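Local coordinates for USG-1 protein homolog (Pseudomonas aeruginosa, PDB 2HJS), which is probably an NAD(P)-dependent oxidoreductase related to aspartate-semialdehyde dehydrogenase, although its own reaction has not been established, at residues A14-D27 and S44-V58. Residues are numbered along the deposited sequence; the frame is centred on the assembly and turned at random.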
# COMPACT_ATOMS: atom_id res chain seq x y z
N ALA A 14 16.47 -14.93 21.81
CA ALA A 14 16.49 -13.73 22.64
C ALA A 14 17.23 -12.59 21.98
O ALA A 14 16.98 -11.44 22.30
CB ALA A 14 17.10 -14.05 24.02
N THR A 15 18.15 -12.90 21.07
CA THR A 15 19.00 -11.88 20.44
C THR A 15 18.37 -11.34 19.14
O THR A 15 18.86 -10.40 18.55
CB THR A 15 20.40 -12.44 20.12
OG1 THR A 15 20.26 -13.56 19.25
CG2 THR A 15 21.10 -12.90 21.39
N GLY A 16 17.27 -11.95 18.71
CA GLY A 16 16.56 -11.41 17.55
C GLY A 16 15.78 -10.18 17.93
O GLY A 16 15.61 -9.86 19.12
N SER A 17 15.25 -9.48 16.94
CA SER A 17 14.60 -8.21 17.24
C SER A 17 13.31 -8.43 18.04
O SER A 17 13.06 -7.74 19.03
CB SER A 17 14.40 -7.40 15.96
OG SER A 17 13.66 -8.17 15.06
N VAL A 18 12.52 -9.44 17.67
CA VAL A 18 11.32 -9.76 18.46
C VAL A 18 11.69 -10.33 19.84
O VAL A 18 11.09 -9.96 20.84
CB VAL A 18 10.36 -10.73 17.72
CG1 VAL A 18 9.26 -11.16 18.65
CG2 VAL A 18 9.79 -10.05 16.45
N GLY A 19 12.70 -11.21 19.90
CA GLY A 19 13.14 -11.78 21.17
C GLY A 19 13.59 -10.71 22.14
O GLY A 19 13.23 -10.74 23.32
N GLU A 20 14.39 -9.77 21.65
CA GLU A 20 14.87 -8.63 22.43
C GLU A 20 13.71 -7.76 22.97
O GLU A 20 13.73 -7.33 24.13
CB GLU A 20 15.79 -7.78 21.54
CG GLU A 20 16.74 -6.85 22.27
CD GLU A 20 17.31 -5.74 21.37
OE1 GLU A 20 16.97 -5.67 20.16
OE2 GLU A 20 18.08 -4.89 21.89
N ALA A 21 12.72 -7.48 22.13
CA ALA A 21 11.58 -6.67 22.57
C ALA A 21 10.83 -7.43 23.65
O ALA A 21 10.39 -6.86 24.63
CB ALA A 21 10.65 -6.33 21.39
N LEU A 22 10.73 -8.75 23.49
CA LEU A 22 9.96 -9.55 24.41
C LEU A 22 10.63 -9.58 25.79
O LEU A 22 9.95 -9.49 26.81
CB LEU A 22 9.75 -10.95 23.84
CG LEU A 22 8.69 -11.81 24.52
CD1 LEU A 22 8.20 -12.84 23.53
CD2 LEU A 22 9.19 -12.49 25.82
N VAL A 23 11.97 -9.68 25.82
CA VAL A 23 12.71 -9.65 27.07
C VAL A 23 12.52 -8.30 27.77
O VAL A 23 12.30 -8.25 28.98
CB VAL A 23 14.21 -9.98 26.87
CG1 VAL A 23 15.01 -9.71 28.14
CG2 VAL A 23 14.36 -11.45 26.42
N GLY A 24 12.62 -7.21 27.02
CA GLY A 24 12.37 -5.88 27.60
C GLY A 24 10.96 -5.76 28.18
O GLY A 24 10.77 -5.16 29.22
N LEU A 25 9.97 -6.35 27.50
CA LEU A 25 8.61 -6.34 28.01
C LEU A 25 8.39 -7.16 29.28
O LEU A 25 7.56 -6.78 30.12
CB LEU A 25 7.63 -6.82 26.94
CG LEU A 25 7.41 -5.84 25.80
CD1 LEU A 25 6.63 -6.54 24.70
CD2 LEU A 25 6.71 -4.55 26.26
N LEU A 26 9.10 -8.28 29.41
CA LEU A 26 9.07 -9.05 30.64
C LEU A 26 9.51 -8.19 31.81
O LEU A 26 8.96 -8.30 32.90
CB LEU A 26 9.95 -10.32 30.55
CG LEU A 26 9.50 -11.35 29.51
CD1 LEU A 26 10.48 -12.53 29.51
CD2 LEU A 26 8.04 -11.79 29.75
N ASP A 27 10.50 -7.33 31.58
CA ASP A 27 11.06 -6.49 32.63
C ASP A 27 10.07 -5.32 32.91
O ASP A 27 9.62 -5.14 34.05
CB ASP A 27 12.42 -6.01 32.16
CG ASP A 27 13.14 -5.14 33.16
OD1 ASP A 27 12.74 -5.06 34.36
OD2 ASP A 27 14.16 -4.54 32.75
N SER A 44 24.69 -16.97 17.93
CA SER A 44 24.52 -15.86 18.88
C SER A 44 24.91 -16.19 20.32
O SER A 44 25.07 -15.27 21.13
CB SER A 44 23.08 -15.36 18.85
OG SER A 44 22.58 -15.25 17.52
N ALA A 45 25.04 -17.47 20.65
CA ALA A 45 25.36 -17.89 22.01
C ALA A 45 26.63 -17.22 22.54
O ALA A 45 27.56 -16.97 21.76
CB ALA A 45 25.49 -19.40 22.09
N GLY A 46 26.67 -16.94 23.84
CA GLY A 46 27.85 -16.36 24.48
C GLY A 46 27.83 -14.84 24.66
O GLY A 46 28.64 -14.29 25.41
N GLN A 47 26.93 -14.15 23.96
CA GLN A 47 26.82 -12.71 24.13
C GLN A 47 25.87 -12.34 25.28
O GLN A 47 25.07 -13.17 25.73
CB GLN A 47 26.46 -12.02 22.81
CG GLN A 47 24.99 -12.02 22.45
CD GLN A 47 24.75 -11.67 20.98
OE1 GLN A 47 25.09 -12.44 20.09
NE2 GLN A 47 24.16 -10.50 20.74
N ARG A 48 25.99 -11.12 25.78
CA ARG A 48 25.24 -10.71 26.97
C ARG A 48 24.11 -9.74 26.63
O ARG A 48 24.19 -9.00 25.65
CB ARG A 48 26.18 -10.14 28.05
CG ARG A 48 27.28 -11.10 28.50
CD ARG A 48 27.91 -10.72 29.86
NE ARG A 48 27.13 -11.19 31.01
CZ ARG A 48 27.33 -12.34 31.66
NH1 ARG A 48 28.30 -13.18 31.29
NH2 ARG A 48 26.56 -12.66 32.70
N MSE A 49 23.06 -9.76 27.44
CA MSE A 49 21.93 -8.84 27.27
C MSE A 49 21.48 -8.30 28.59
O MSE A 49 21.52 -9.00 29.60
CB MSE A 49 20.75 -9.54 26.60
CG MSE A 49 20.96 -9.90 25.17
SE MSE A 49 19.36 -10.77 24.45
CE MSE A 49 18.03 -9.34 24.75
N GLY A 50 21.03 -7.05 28.57
CA GLY A 50 20.49 -6.40 29.75
C GLY A 50 19.11 -6.91 30.11
O GLY A 50 18.28 -7.15 29.23
N PHE A 51 18.88 -7.10 31.41
CA PHE A 51 17.56 -7.42 31.94
C PHE A 51 17.46 -6.94 33.38
O PHE A 51 18.28 -7.34 34.25
CB PHE A 51 17.25 -8.92 31.87
CG PHE A 51 15.92 -9.28 32.49
CD1 PHE A 51 14.73 -9.11 31.77
CD2 PHE A 51 15.85 -9.77 33.80
CE1 PHE A 51 13.48 -9.43 32.34
CE2 PHE A 51 14.63 -10.09 34.38
CZ PHE A 51 13.43 -9.92 33.64
N ALA A 52 16.47 -6.09 33.64
CA ALA A 52 16.25 -5.54 34.99
C ALA A 52 17.53 -4.98 35.61
O ALA A 52 17.84 -5.28 36.78
CB ALA A 52 15.60 -6.59 35.91
N GLU A 53 18.28 -4.20 34.82
CA GLU A 53 19.56 -3.54 35.21
C GLU A 53 20.77 -4.48 35.37
O GLU A 53 21.92 -4.03 35.53
CB GLU A 53 19.39 -2.63 36.45
CG GLU A 53 18.39 -1.49 36.22
CD GLU A 53 18.09 -0.64 37.47
OE1 GLU A 53 18.64 -0.91 38.57
OE2 GLU A 53 17.28 0.31 37.32
N SER A 54 20.50 -5.78 35.33
CA SER A 54 21.55 -6.78 35.40
C SER A 54 21.90 -7.30 33.98
O SER A 54 21.23 -6.96 33.00
CB SER A 54 21.14 -7.90 36.36
OG SER A 54 20.30 -8.85 35.76
N SER A 55 22.95 -8.11 33.89
CA SER A 55 23.50 -8.56 32.62
C SER A 55 23.49 -10.09 32.53
O SER A 55 24.10 -10.77 33.36
CB SER A 55 24.92 -7.99 32.47
OG SER A 55 25.61 -8.58 31.40
N LEU A 56 22.80 -10.63 31.53
CA LEU A 56 22.57 -12.08 31.39
C LEU A 56 23.31 -12.70 30.20
O LEU A 56 23.34 -12.12 29.12
CB LEU A 56 21.07 -12.36 31.22
CG LEU A 56 20.15 -12.39 32.44
CD1 LEU A 56 20.18 -11.07 33.20
CD2 LEU A 56 18.74 -12.67 32.01
N ARG A 57 23.90 -13.88 30.38
CA ARG A 57 24.55 -14.57 29.26
C ARG A 57 23.51 -15.31 28.39
O ARG A 57 22.66 -16.02 28.92
CB ARG A 57 25.61 -15.55 29.77
CG ARG A 57 26.54 -16.09 28.68
CD ARG A 57 27.51 -17.14 29.26
NE ARG A 57 28.22 -17.88 28.20
CZ ARG A 57 27.72 -18.91 27.50
NH1 ARG A 57 26.47 -19.35 27.71
NH2 ARG A 57 28.47 -19.50 26.56
N VAL A 58 23.57 -15.13 27.07
CA VAL A 58 22.70 -15.91 26.16
C VAL A 58 23.33 -17.30 25.99
O VAL A 58 24.50 -17.40 25.63
CB VAL A 58 22.54 -15.22 24.78
CG1 VAL A 58 21.72 -16.08 23.83
CG2 VAL A 58 21.90 -13.83 24.93
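Met49, present as selenomethionine, and Phe51 pack against the glycine-rich turn and first helix of a Rossmann-type nucleotide-binding domain. Both come from edge strand 48-51, which forms a beta hairpin with strand 54-60. Strand 48-51 runs 32° from the direction of helix 17-27. The selenium of Met49 lies 3.3 Å from Ala14 O, at the turn before the helix. The Met49 chain bends at its last torsion, and CE ends 3.7 Å from Glu20 CG. Beyond this methylene, the Glu20 carboxylate forms a salt bridge with Arg167. At the base of the hairpin, Thr15 CG2 lies 3.7 Å from Val58 CG2 and also touches the end of the Gln47 side chain. Thr15 OG1 makes at most a weak polar contact with Ser44 OG.

At the other end of the helix, Phe51 has CG anti to the backbone N (chi1 177°), which carries the ring to the helix. Leu26 CB lies at the ring edge, while Val23 CG1 and Asp27 CB approach obliquely. Leu36 of strand 36-40, which lies beyond strand 54-60 in the sheet, also touches Phe51. The type I' turn 51-54 then meets the Asp27 carboxylate: Ala52 N donates to Asp27 OD2 at 2.9 Å, from well above the carboxylate plane, with a bent N-H...O angle of 134°.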